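Local coordinates for amidohydrolase 3 domain-containing protein (Pyrococcus horikoshii, PDB 3IGH) that is uncharacterised but probably hydrolyses carbon-nitrogen bonds other than peptide bonds, as a metal-dependent member of the amidohydrolase family, at residues A[369-374]-A[382-387]; A[378-383]-A[427-432]; A[185-190]-A[219-224]; A[68-73]-A[227-232]. All blocks are in the same frame, centred on the assembly; numbering follows the deposited sequence. Where two conformers were deposited one is given.

Contact 1. Residues A[369-374]-A[382-387]; sequences WWIVER and WVYRFK. With SO4 (sulfate ion), chain G.
Ile371 brings its outermost methyl, CD1, into the corner between Val383 and Tyr384, and that one atom makes every close approach between 369-374 and 382-387. Its shortest distance is 3.6 Å, from Ile371 CD1 to Tyr384 CE2; the methyl reaches the phenol ring at a slant. Val383 meets the same carbon tip to tip, with Val383 CG1 3.8 Å from Ile371 CD1. The torsions account for this reach: CG1 of Ile371 stands opposite the backbone N (chi1 -160°) and the chain runs on extended from there. Tyr384 has backbone angles in the left-handed region and opens an inverse gamma turn centred on Arg385, and its hydroxyl is held by Asp368. All three touching residues are buried, and Leu425 of helix 425-429 packs on both Ile371 and Val383.

The looser, partly solvent-facing side begins one residue earlier, at Trp382, whose indole has no part in this packing. Its edge instead meets a sulfate, probably from the crystallisation liquor, through a bent hydrogen bond from Trp382 NE1 to O1 (2.8 Å, 135° at the hydrogen). The backbone N of Asp345 binds the same ion. Short helix 371-375 is thus tied to the approach to helix 386-392 inside the crossover from strand 357-360 to strand 395-397, consistent with a beta-alpha unit of the amidohydrolase TIM barrel.

Contact 2. Residues A[378-383]-A[427-432]; sequences ERVKWV and ELTKDQ. With SO4 (sulfate ion), chain G; SO4 (sulfate ion), chain L.
Val380 lies across Leu428 at about a right angle and slants against Thr429, so its two methyl branches divide the contact between them. Branch CG1 does most of the work: Val380 CG1 is 3.8 Å from Leu428 CB and equally far from Thr429 CG2. Branch CG2 is turned to the leucine tip, with Val380 CG2 4.2 Å from Leu428 CD1. The valine's chi1 of 147° is some 30° from a staggered value, which suggests that the side chain has been rotated to fit its neighbours. Thr429 offers its methyl to the valine, while its hydroxyl is bonded to Leu425 O, one turn back in its own helix, and to Arg418 NE from outside it.

The surfaces that meet lie at the periphery of the barrel domain. One is the loop between helices 371-375 and 386-392, whose residues 380-382 have helical backbone angles, with Val383 N bonded to Val380 O; the other, 427-432, combines helix 425-429 with a 3-10 segment, 430-432. Val372 of helix 371-375 packs against both Val380 and Leu428.

Away from this apolar patch, the loop gathers anions. The backbone N of Glu378 points almost straight at O3 of one sulfate (2.8 Å, 172°), which Glu377 N also binds. Lys381 bends at its last torsion, bringing Lys381 NZ to the second sulfate, shared with Trp382, where it makes a weak hydrogen bond to O4 (3.4 Å).

Contact 3. Residues A[185-190]-A[219-224]; sequences DYVYYI and FYLERE
Leu221 fits between Val187 and Ile190, and its side chain can be traced outward from the backbone of helix 212-223. At the base, Leu221 CB lies 3.8 Å from Leu227 CG, in the loop that follows the helix. CG is opposite the carbonyl carbon (chi1 -72°), which directs the fork at helix 183-199. From there the branches part: Leu221 CD1 rests 3.7 Å from Ile190 CG2 and 4.1 Å from Ile190 CB, whereas Leu221 CD2 slides past the valine, 3.9 Å from Val187 CG1.

Val187 has a second neighbour in Tyr220. Val187 CG2 is 3.8 Å from Tyr220 CD2, and the two side chains run roughly perpendicular; Glu224 CG lies over one face of the same ring, toward its rim. The segment axes cross at -63° with a closest approach of 10.7 Å, which fits an interface bridged by these few side chains. Phe219, on another side of helix 212-223, stacks edge-to-face with Phe251 of the second subunit. Helices 183-199 and 212-223 lie before and after strand 202-210 in the chain, and their packing is that of neighbouring helices in the outer layer of a TIM barrel.

Contact 4. Residues A[68-73]-A[227-232]; sequences LHLDEL and LSINVF. With SO4 (sulfate ion), chain B.
Leu70 and Val231 mark the closest backbone approach, 9.2 Å from CA to CA, where the first turn of helix 70-78 faces the start of strand 230-235; such a gap has to be spanned by side chains from both. Leu70 supplies a fork whose two methyls find separate partners, each met tip to tip. Leu70 CD1 stands 4.0 Å from Ile229 CD1, and Leu70 CD2 stands 3.9 Å from Val231 CG2. The leucine's chi1 of -136° is well off a staggered value, and in this rotation one methyl is turned to each partner. Ile229 answers with an extended outer chain that puts its CD1 methyl foremost. Phe207 of strand 202-210 and Leu197 of helix 183-199 also pack on Leu70, in the layer between strands and helices of the amidohydrolase TIM barrel.

Just before Leu70 comes His69, the N-cap residue of the helix and the second histidine of the His-X-His pair at the C-terminal end of the first barrel strand, lying just past it; the pair is a signature of metal sites in this family. In the plane of its ring, at the edge, His69 NE2 makes a weak bond to sulfate O1 (3.0 Å, 126°). His67, His314, His339 and Lys262 also bind this ion, which therefore probably occupies the active site. Within the first helical turn, Asp71 OD1 accepts Glu72 N at 2.8 Å, the donor standing 49° out of the carboxylate plane.

The contacts form two pairs on different parts of the barrel domain. Contacts 1 and 2 have centres about 6 Å apart and share Trp382 and Val383; Lys387 CD also lies 3.4 Å from Asp431 O. Contacts 3 and 4, with centres about 10 Å apart, meet where Tyr186 CE2 packs 3.4 Å from Asp71 OD2, and helix 212-223 leads directly to strand 230-235. Between the pairs there is no touch: contacts 2 and 3 lie about 42 Å apart, centre to centre, and contacts 1 and 4 about 28 Å. Contact 4 adjoins the probable active site, because His69, next to Leu70, binds its sulfate; the sulfate shared by contacts 1 and 2, at Trp382, is a different ion.

Contact 1. Residues A[369-374]-A[382-387]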
# COMPACT_ATOMS: atom_id res chain seq x y z
N TRP A 369 -27.66 28.22 -10.79
CA TRP A 369 -28.62 29.33 -10.72
C TRP A 369 -30.07 28.89 -10.93
O TRP A 369 -30.99 29.54 -10.44
CB TRP A 369 -28.26 30.45 -11.70
CG TRP A 369 -28.10 30.01 -13.15
CD1 TRP A 369 -26.93 29.70 -13.79
CD2 TRP A 369 -29.15 29.84 -14.12
NE1 TRP A 369 -27.19 29.35 -15.11
CE2 TRP A 369 -28.54 29.45 -15.33
CE3 TRP A 369 -30.54 30.01 -14.08
CZ2 TRP A 369 -29.28 29.19 -16.48
CZ3 TRP A 369 -31.27 29.76 -15.23
CH2 TRP A 369 -30.64 29.35 -16.41
N TRP A 370 -30.26 27.77 -11.62
CA TRP A 370 -31.58 27.27 -12.03
C TRP A 370 -32.27 26.39 -10.99
O TRP A 370 -33.33 25.83 -11.25
CB TRP A 370 -31.44 26.48 -13.34
CG TRP A 370 -30.11 25.80 -13.44
CD1 TRP A 370 -29.05 26.16 -14.23
CD2 TRP A 370 -29.67 24.67 -12.67
NE1 TRP A 370 -27.99 25.31 -14.01
CE2 TRP A 370 -28.34 24.39 -13.06
CE3 TRP A 370 -30.28 23.85 -11.70
CZ2 TRP A 370 -27.61 23.34 -12.51
CZ3 TRP A 370 -29.55 22.82 -11.15
CH2 TRP A 370 -28.23 22.57 -11.56
N ILE A 371 -31.66 26.28 -9.81
CA ILE A 371 -32.10 25.28 -8.83
C ILE A 371 -33.53 25.44 -8.33
O ILE A 371 -34.27 24.46 -8.21
CB ILE A 371 -31.06 25.06 -7.68
CG1 ILE A 371 -31.30 23.71 -7.00
CG2 ILE A 371 -31.08 26.21 -6.66
CD1 ILE A 371 -30.07 23.12 -6.39
N VAL A 372 -33.95 26.69 -8.09
CA VAL A 372 -35.31 26.94 -7.59
C VAL A 372 -36.35 26.64 -8.68
O VAL A 372 -37.47 26.25 -8.37
CB VAL A 372 -35.48 28.37 -7.00
CG1 VAL A 372 -36.86 28.56 -6.40
CG2 VAL A 372 -34.40 28.67 -5.96
N GLU A 373 -35.98 26.79 -9.95
CA GLU A 373 -36.87 26.37 -11.04
C GLU A 373 -37.06 24.85 -11.08
O GLU A 373 -38.16 24.36 -11.31
CB GLU A 373 -36.39 26.87 -12.40
CG GLU A 373 -36.72 28.33 -12.68
CD GLU A 373 -35.86 29.26 -11.85
OE1 GLU A 373 -36.43 30.04 -11.05
OE2 GLU A 373 -34.62 29.17 -11.98
N ARG A 374 -35.97 24.11 -10.85
CA ARG A 374 -36.03 22.64 -10.80
C ARG A 374 -36.93 22.10 -9.68
O ARG A 374 -37.73 21.19 -9.92
CB ARG A 374 -34.63 22.03 -10.64
CG ARG A 374 -33.67 22.29 -11.80
CD ARG A 374 -34.13 21.66 -13.12
NE ARG A 374 -33.09 21.78 -14.15
CZ ARG A 374 -32.90 22.86 -14.90
NH1 ARG A 374 -31.92 22.88 -15.80
NH2 ARG A 374 -33.68 23.93 -14.77
N TRP A 382 -35.09 22.37 1.47
CA TRP A 382 -34.31 21.14 1.40
C TRP A 382 -32.96 21.33 0.72
O TRP A 382 -32.11 20.44 0.77
CB TRP A 382 -35.05 20.07 0.61
CG TRP A 382 -36.42 19.67 1.08
CD1 TRP A 382 -37.04 20.02 2.25
CD2 TRP A 382 -37.32 18.81 0.38
NE1 TRP A 382 -38.29 19.44 2.30
CE2 TRP A 382 -38.49 18.70 1.17
CE3 TRP A 382 -37.27 18.13 -0.85
CZ2 TRP A 382 -39.59 17.93 0.78
CZ3 TRP A 382 -38.35 17.36 -1.23
CH2 TRP A 382 -39.50 17.27 -0.42
N VAL A 383 -32.77 22.49 0.08
CA VAL A 383 -31.63 22.71 -0.82
C VAL A 383 -30.36 23.13 -0.08
O VAL A 383 -30.35 24.14 0.63
CB VAL A 383 -31.99 23.78 -1.90
CG1 VAL A 383 -30.79 24.11 -2.77
CG2 VAL A 383 -33.12 23.31 -2.78
N TYR A 384 -29.28 22.35 -0.27
CA TYR A 384 -27.95 22.65 0.27
C TYR A 384 -28.00 23.18 1.70
O TYR A 384 -27.46 24.26 2.01
CB TYR A 384 -27.20 23.64 -0.64
CG TYR A 384 -26.96 23.11 -2.05
CD1 TYR A 384 -26.38 21.85 -2.27
CD2 TYR A 384 -27.29 23.88 -3.16
CE1 TYR A 384 -26.17 21.38 -3.57
CE2 TYR A 384 -27.09 23.42 -4.44
CZ TYR A 384 -26.53 22.18 -4.65
OH TYR A 384 -26.34 21.75 -5.94
N ARG A 385 -28.68 22.43 2.56
CA ARG A 385 -29.01 22.91 3.90
C ARG A 385 -27.89 22.64 4.90
O ARG A 385 -28.05 21.88 5.86
CB ARG A 385 -30.39 22.39 4.37
CG ARG A 385 -30.57 20.87 4.38
CD ARG A 385 -32.03 20.46 4.51
NE ARG A 385 -32.71 21.04 5.67
CZ ARG A 385 -33.96 20.74 6.05
NH1 ARG A 385 -34.68 19.85 5.37
NH2 ARG A 385 -34.49 21.33 7.11
N PHE A 386 -26.75 23.30 4.67
CA PHE A 386 -25.49 22.94 5.33
C PHE A 386 -25.50 23.12 6.85
O PHE A 386 -24.90 22.31 7.56
CB PHE A 386 -24.31 23.70 4.73
CG PHE A 386 -24.16 23.52 3.24
CD1 PHE A 386 -23.75 24.59 2.45
CD2 PHE A 386 -24.42 22.30 2.63
CE1 PHE A 386 -23.60 24.45 1.08
CE2 PHE A 386 -24.28 22.15 1.25
CZ PHE A 386 -23.86 23.23 0.48
N LYS A 387 -26.16 24.17 7.33
CA LYS A 387 -26.28 24.41 8.76
C LYS A 387 -27.08 23.29 9.44
O LYS A 387 -26.63 22.76 10.45
CB LYS A 387 -26.88 25.79 9.05
CG LYS A 387 -26.77 26.18 10.53
CD LYS A 387 -27.27 27.60 10.81
CE LYS A 387 -26.83 28.07 12.19
NZ LYS A 387 -27.28 29.46 12.49
S SO4 G . -40.49 17.83 5.02
O1 SO4 G . -39.31 18.62 4.72
O2 SO4 G . -41.13 17.41 3.78
O3 SO4 G . -40.13 16.63 5.78
O4 SO4 G . -41.41 18.65 5.80

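Contact 2. Residues A[378-383]-A[427-432]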
# COMPACT_ATOMS: atom_id res chain seq x y z
N GLU A 378 -41.62 25.17 -2.70
CA GLU A 378 -42.00 24.23 -1.65
C GLU A 378 -40.88 23.27 -1.22
O GLU A 378 -40.96 22.68 -0.15
CB GLU A 378 -43.26 23.45 -2.05
CG GLU A 378 -44.53 24.32 -2.18
CD GLU A 378 -44.73 25.27 -1.00
OE1 GLU A 378 -45.04 24.79 0.11
OE2 GLU A 378 -44.59 26.50 -1.19
N ARG A 379 -39.85 23.14 -2.06
CA ARG A 379 -38.70 22.27 -1.75
C ARG A 379 -37.41 23.05 -1.52
O ARG A 379 -36.37 22.45 -1.26
CB ARG A 379 -38.51 21.23 -2.85
CG ARG A 379 -39.64 20.23 -2.94
CD ARG A 379 -39.40 19.22 -4.03
NE ARG A 379 -39.69 19.76 -5.35
CZ ARG A 379 -39.91 19.01 -6.42
NH1 ARG A 379 -39.88 17.68 -6.33
NH2 ARG A 379 -40.17 19.59 -7.58
N VAL A 380 -37.49 24.38 -1.61
CA VAL A 380 -36.35 25.27 -1.36
C VAL A 380 -35.63 25.04 -0.02
O VAL A 380 -34.40 25.08 0.03
CB VAL A 380 -36.79 26.74 -1.55
CG1 VAL A 380 -36.07 27.70 -0.62
CG2 VAL A 380 -36.61 27.14 -2.98
N LYS A 381 -36.38 24.76 1.04
CA LYS A 381 -35.80 24.52 2.37
C LYS A 381 -34.93 23.26 2.45
O LYS A 381 -34.12 23.12 3.37
CB LYS A 381 -36.90 24.48 3.44
CG LYS A 381 -37.94 23.39 3.25
CD LYS A 381 -38.92 23.34 4.43
CE LYS A 381 -40.28 22.77 4.02
NZ LYS A 381 -40.30 21.28 3.98
N TRP A 382 -35.09 22.37 1.47
CA TRP A 382 -34.31 21.14 1.40
C TRP A 382 -32.96 21.33 0.72
O TRP A 382 -32.11 20.44 0.77
CB TRP A 382 -35.05 20.07 0.61
CG TRP A 382 -36.42 19.67 1.08
CD1 TRP A 382 -37.04 20.02 2.25
CD2 TRP A 382 -37.32 18.81 0.38
NE1 TRP A 382 -38.29 19.44 2.30
CE2 TRP A 382 -38.49 18.70 1.17
CE3 TRP A 382 -37.27 18.13 -0.85
CZ2 TRP A 382 -39.59 17.93 0.78
CZ3 TRP A 382 -38.35 17.36 -1.23
CH2 TRP A 382 -39.50 17.27 -0.42
N VAL A 383 -32.77 22.49 0.08
CA VAL A 383 -31.63 22.71 -0.82
C VAL A 383 -30.36 23.13 -0.08
O VAL A 383 -30.35 24.14 0.63
CB VAL A 383 -31.99 23.78 -1.90
CG1 VAL A 383 -30.79 24.11 -2.77
CG2 VAL A 383 -33.12 23.31 -2.78
N GLU A 427 -31.54 34.79 -0.77
CA GLU A 427 -32.68 35.41 -0.10
C GLU A 427 -33.65 34.36 0.45
O GLU A 427 -34.30 34.58 1.46
CB GLU A 427 -33.41 36.41 -1.02
CG GLU A 427 -34.30 35.80 -2.11
CD GLU A 427 -35.79 35.78 -1.77
OE1 GLU A 427 -36.61 35.61 -2.70
OE2 GLU A 427 -36.16 35.94 -0.58
N LEU A 428 -33.72 33.21 -0.22
CA LEU A 428 -34.64 32.16 0.16
C LEU A 428 -34.12 31.25 1.26
O LEU A 428 -34.91 30.61 1.96
CB LEU A 428 -35.01 31.33 -1.07
CG LEU A 428 -35.81 32.05 -2.16
CD1 LEU A 428 -35.86 31.21 -3.43
CD2 LEU A 428 -37.21 32.38 -1.66
N THR A 429 -32.79 31.18 1.41
CA THR A 429 -32.17 30.21 2.33
C THR A 429 -31.10 30.83 3.24
O THR A 429 -30.19 30.12 3.69
CB THR A 429 -31.54 28.99 1.57
OG1 THR A 429 -30.41 29.41 0.80
CG2 THR A 429 -32.56 28.33 0.65
N LYS A 430 -31.24 32.14 3.49
CA LYS A 430 -30.35 32.94 4.35
C LYS A 430 -29.87 32.24 5.61
O LYS A 430 -28.69 32.28 5.95
CB LYS A 430 -31.06 34.24 4.79
CG LYS A 430 -31.09 35.36 3.79
CD LYS A 430 -31.17 36.71 4.49
CE LYS A 430 -32.59 37.10 4.87
NZ LYS A 430 -33.27 37.80 3.75
N ASP A 431 -30.80 31.58 6.30
CA ASP A 431 -30.56 30.99 7.62
C ASP A 431 -29.61 29.78 7.61
O ASP A 431 -29.21 29.30 8.66
CB ASP A 431 -31.90 30.62 8.28
CG ASP A 431 -32.53 29.36 7.69
OD1 ASP A 431 -32.99 28.51 8.48
OD2 ASP A 431 -32.57 29.20 6.45
N GLN A 432 -29.24 29.32 6.41
CA GLN A 432 -28.34 28.17 6.28
C GLN A 432 -26.87 28.58 6.16
O GLN A 432 -25.99 27.72 6.06
CB GLN A 432 -28.76 27.30 5.10
CG GLN A 432 -30.07 26.56 5.31
CD GLN A 432 -30.04 25.69 6.55
OE1 GLN A 432 -29.22 24.79 6.66
NE2 GLN A 432 -30.93 25.97 7.49
S SO4 G . -40.49 17.83 5.02
O1 SO4 G . -39.31 18.62 4.72
O2 SO4 G . -41.13 17.41 3.78
O3 SO4 G . -40.13 16.63 5.78
O4 SO4 G . -41.41 18.65 5.80
S SO4 L . -43.79 25.61 -6.06
O1 SO4 L . -42.98 26.65 -6.68
O2 SO4 L . -44.29 24.71 -7.09
O3 SO4 L . -42.98 24.84 -5.13
O4 SO4 L . -44.90 26.21 -5.33

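Contact 3. Residues A[185-190]-A[219-224]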
# COMPACT_ATOMS: atom_id res chain seq x y z
N ASP A 185 -0.35 9.72 -19.91
CA ASP A 185 -1.26 10.88 -19.96
C ASP A 185 -1.85 11.17 -18.58
O ASP A 185 -1.89 12.33 -18.15
CB ASP A 185 -2.40 10.66 -20.94
CG ASP A 185 -1.95 10.64 -22.38
OD1 ASP A 185 -0.93 11.28 -22.71
OD2 ASP A 185 -2.61 9.97 -23.18
N TYR A 186 -2.31 10.12 -17.91
CA TYR A 186 -2.86 10.23 -16.56
C TYR A 186 -1.83 10.73 -15.56
O TYR A 186 -2.15 11.56 -14.71
CB TYR A 186 -3.46 8.91 -16.08
CG TYR A 186 -4.86 8.62 -16.57
CD1 TYR A 186 -5.08 7.93 -17.77
CD2 TYR A 186 -5.97 9.03 -15.83
CE1 TYR A 186 -6.38 7.65 -18.21
CE2 TYR A 186 -7.27 8.76 -16.27
CZ TYR A 186 -7.46 8.08 -17.46
OH TYR A 186 -8.72 7.80 -17.88
N VAL A 187 -0.58 10.25 -15.67
CA VAL A 187 0.51 10.74 -14.81
C VAL A 187 0.67 12.26 -15.00
O VAL A 187 0.72 13.01 -14.04
CB VAL A 187 1.86 9.98 -15.04
CG1 VAL A 187 3.03 10.64 -14.32
CG2 VAL A 187 1.75 8.52 -14.59
N TYR A 188 0.70 12.69 -16.26
CA TYR A 188 0.81 14.10 -16.62
C TYR A 188 -0.36 14.93 -16.06
O TYR A 188 -0.14 15.98 -15.46
CB TYR A 188 0.92 14.24 -18.14
CG TYR A 188 0.91 15.66 -18.66
CD1 TYR A 188 2.08 16.41 -18.72
CD2 TYR A 188 -0.27 16.25 -19.11
CE1 TYR A 188 2.07 17.72 -19.19
CE2 TYR A 188 -0.29 17.55 -19.59
CZ TYR A 188 0.88 18.28 -19.62
OH TYR A 188 0.86 19.57 -20.10
N TYR A 189 -1.59 14.44 -16.25
CA TYR A 189 -2.78 15.14 -15.76
C TYR A 189 -2.81 15.25 -14.24
O TYR A 189 -3.13 16.31 -13.70
CB TYR A 189 -4.06 14.48 -16.26
CG TYR A 189 -4.31 14.63 -17.75
CD1 TYR A 189 -4.01 15.82 -18.41
CD2 TYR A 189 -4.87 13.59 -18.48
CE1 TYR A 189 -4.25 15.96 -19.78
CE2 TYR A 189 -5.11 13.72 -19.84
CZ TYR A 189 -4.80 14.90 -20.48
OH TYR A 189 -5.03 15.02 -21.83
N ILE A 190 -2.47 14.17 -13.55
CA ILE A 190 -2.47 14.17 -12.08
C ILE A 190 -1.38 15.09 -11.53
O ILE A 190 -1.61 15.82 -10.56
CB ILE A 190 -2.38 12.73 -11.49
CG1 ILE A 190 -3.65 11.95 -11.81
CG2 ILE A 190 -2.20 12.77 -9.96
CD1 ILE A 190 -3.48 10.42 -11.74
N PHE A 219 -0.25 4.75 -8.40
CA PHE A 219 0.76 3.79 -7.93
C PHE A 219 2.17 4.19 -8.39
O PHE A 219 3.11 4.15 -7.61
CB PHE A 219 0.45 2.36 -8.41
CG PHE A 219 -0.61 1.64 -7.60
CD1 PHE A 219 -0.64 1.73 -6.21
CD2 PHE A 219 -1.54 0.83 -8.24
CE1 PHE A 219 -1.61 1.05 -5.46
CE2 PHE A 219 -2.51 0.14 -7.50
CZ PHE A 219 -2.55 0.25 -6.11
N TYR A 220 2.29 4.59 -9.66
CA TYR A 220 3.56 5.07 -10.21
C TYR A 220 4.09 6.28 -9.43
O TYR A 220 5.23 6.28 -8.96
CB TYR A 220 3.40 5.42 -11.70
CG TYR A 220 4.61 6.10 -12.28
CD1 TYR A 220 5.74 5.37 -12.67
CD2 TYR A 220 4.65 7.49 -12.44
CE1 TYR A 220 6.86 6.00 -13.20
CE2 TYR A 220 5.76 8.13 -12.96
CZ TYR A 220 6.86 7.37 -13.35
OH TYR A 220 7.97 8.01 -13.87
N LEU A 221 3.24 7.30 -9.28
CA LEU A 221 3.63 8.53 -8.59
C LEU A 221 4.02 8.30 -7.13
O LEU A 221 4.99 8.88 -6.65
CB LEU A 221 2.52 9.57 -8.68
CG LEU A 221 2.32 10.22 -10.06
CD1 LEU A 221 1.05 11.02 -10.05
CD2 LEU A 221 3.51 11.11 -10.44
N GLU A 222 3.25 7.46 -6.44
CA GLU A 222 3.57 7.03 -5.07
C GLU A 222 4.95 6.35 -4.95
O GLU A 222 5.74 6.74 -4.09
CB GLU A 222 2.43 6.16 -4.49
CG GLU A 222 2.76 5.31 -3.25
CD GLU A 222 2.71 6.07 -1.92
OE1 GLU A 222 2.29 7.24 -1.88
OE2 GLU A 222 3.09 5.46 -0.90
N ARG A 223 5.27 5.39 -5.83
CA ARG A 223 6.57 4.69 -5.75
C ARG A 223 7.75 5.58 -6.14
O ARG A 223 8.84 5.41 -5.63
CB ARG A 223 6.57 3.36 -6.51
CG ARG A 223 6.59 3.44 -8.03
CD ARG A 223 7.06 2.13 -8.66
NE ARG A 223 6.86 2.10 -10.11
CZ ARG A 223 7.79 2.41 -11.02
NH1 ARG A 223 9.01 2.78 -10.64
NH2 ARG A 223 7.51 2.35 -12.31
N GLU A 224 7.50 6.54 -7.04
CA GLU A 224 8.53 7.52 -7.44
C GLU A 224 8.68 8.66 -6.44
O GLU A 224 9.56 9.51 -6.59
CB GLU A 224 8.20 8.12 -8.81
CG GLU A 224 8.14 7.12 -9.95
CD GLU A 224 9.51 6.71 -10.47
OE1 GLU A 224 10.36 7.59 -10.70
OE2 GLU A 224 9.71 5.50 -10.67

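Contact 4. Residues A[68-73]-A[227-232]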
# COMPACT_ATOMS: atom_id res chain seq x y z
N LEU A 68 -13.06 15.34 -5.30
CA LEU A 68 -12.74 15.89 -6.60
C LEU A 68 -12.23 14.82 -7.56
O LEU A 68 -12.03 13.66 -7.18
CB LEU A 68 -11.76 17.08 -6.49
CG LEU A 68 -10.47 16.98 -5.67
CD1 LEU A 68 -9.50 15.91 -6.19
CD2 LEU A 68 -9.80 18.34 -5.67
N HIS A 69 -11.99 15.22 -8.80
CA HIS A 69 -11.51 14.34 -9.84
C HIS A 69 -10.17 14.86 -10.31
O HIS A 69 -10.10 15.77 -11.12
CB HIS A 69 -12.49 14.33 -11.01
CG HIS A 69 -13.90 13.98 -10.63
ND1 HIS A 69 -14.36 12.68 -10.60
CD2 HIS A 69 -14.94 14.76 -10.27
CE1 HIS A 69 -15.63 12.68 -10.22
NE2 HIS A 69 -16.00 13.93 -10.01
N LEU A 70 -9.11 14.27 -9.77
CA LEU A 70 -7.74 14.72 -9.99
C LEU A 70 -7.36 14.61 -11.46
O LEU A 70 -6.77 15.53 -12.01
CB LEU A 70 -6.81 13.87 -9.11
CG LEU A 70 -5.65 14.41 -8.28
CD1 LEU A 70 -5.97 15.72 -7.60
CD2 LEU A 70 -5.25 13.37 -7.23
N ASP A 71 -7.73 13.51 -12.10
CA ASP A 71 -7.42 13.31 -13.52
C ASP A 71 -8.17 14.31 -14.42
O ASP A 71 -7.59 14.90 -15.33
CB ASP A 71 -7.67 11.86 -13.96
CG ASP A 71 -9.09 11.37 -13.63
OD1 ASP A 71 -9.85 12.01 -12.87
OD2 ASP A 71 -9.44 10.30 -14.16
N GLU A 72 -9.46 14.51 -14.14
CA GLU A 72 -10.27 15.45 -14.90
C GLU A 72 -9.83 16.89 -14.68
O GLU A 72 -9.92 17.70 -15.59
CB GLU A 72 -11.74 15.29 -14.56
CG GLU A 72 -12.35 13.99 -15.06
CD GLU A 72 -13.78 13.77 -14.57
OE1 GLU A 72 -14.40 14.72 -14.04
OE2 GLU A 72 -14.29 12.64 -14.72
N LEU A 73 -9.35 17.21 -13.48
CA LEU A 73 -8.84 18.55 -13.20
C LEU A 73 -7.60 18.82 -14.06
O LEU A 73 -7.47 19.89 -14.66
CB LEU A 73 -8.53 18.75 -11.71
CG LEU A 73 -7.83 20.06 -11.30
CD1 LEU A 73 -8.60 21.30 -11.75
CD2 LEU A 73 -7.57 20.10 -9.78
N LEU A 227 4.10 12.03 -5.71
CA LEU A 227 2.80 12.50 -5.21
C LEU A 227 3.03 13.56 -4.14
O LEU A 227 3.59 13.29 -3.09
CB LEU A 227 1.98 11.35 -4.61
CG LEU A 227 0.91 10.57 -5.37
CD1 LEU A 227 0.12 9.74 -4.37
CD2 LEU A 227 -0.05 11.46 -6.17
N SER A 228 2.58 14.79 -4.41
CA SER A 228 2.91 15.90 -3.55
C SER A 228 1.78 16.28 -2.59
O SER A 228 1.93 17.17 -1.75
CB SER A 228 3.31 17.11 -4.40
OG SER A 228 2.23 17.52 -5.21
N ILE A 229 0.64 15.59 -2.71
CA ILE A 229 -0.52 15.78 -1.84
C ILE A 229 -1.01 14.41 -1.37
O ILE A 229 -0.75 13.39 -2.01
CB ILE A 229 -1.69 16.53 -2.57
CG1 ILE A 229 -2.13 15.75 -3.83
CG2 ILE A 229 -1.30 17.99 -2.89
CD1 ILE A 229 -3.44 16.24 -4.49
N ASN A 230 -1.73 14.38 -0.25
CA ASN A 230 -2.37 13.16 0.22
C ASN A 230 -3.58 12.84 -0.65
O ASN A 230 -4.42 13.70 -0.91
CB ASN A 230 -2.78 13.28 1.69
CG ASN A 230 -1.60 13.66 2.58
OD1 ASN A 230 -0.56 13.00 2.57
ND2 ASN A 230 -1.76 14.74 3.35
N VAL A 231 -3.64 11.60 -1.14
CA VAL A 231 -4.70 11.18 -2.05
C VAL A 231 -5.43 9.98 -1.45
O VAL A 231 -4.84 8.92 -1.27
CB VAL A 231 -4.15 10.83 -3.45
CG1 VAL A 231 -5.28 10.34 -4.37
CG2 VAL A 231 -3.42 12.03 -4.07
N PHE A 232 -6.72 10.16 -1.17
CA PHE A 232 -7.57 9.06 -0.72
C PHE A 232 -8.40 8.60 -1.93
O PHE A 232 -9.37 9.24 -2.32
CB PHE A 232 -8.42 9.50 0.49
CG PHE A 232 -7.60 9.76 1.73
CD1 PHE A 232 -7.48 8.78 2.71
CD2 PHE A 232 -6.89 10.96 1.88
CE1 PHE A 232 -6.68 8.99 3.84
CE2 PHE A 232 -6.09 11.19 3.01
CZ PHE A 232 -5.99 10.19 3.99
S SO4 B . -19.99 13.10 -8.86
O1 SO4 B . -18.56 12.89 -8.87
O2 SO4 B . -20.25 14.53 -8.84
O3 SO4 B . -20.56 12.55 -10.08
O4 SO4 B . -20.56 12.49 -7.66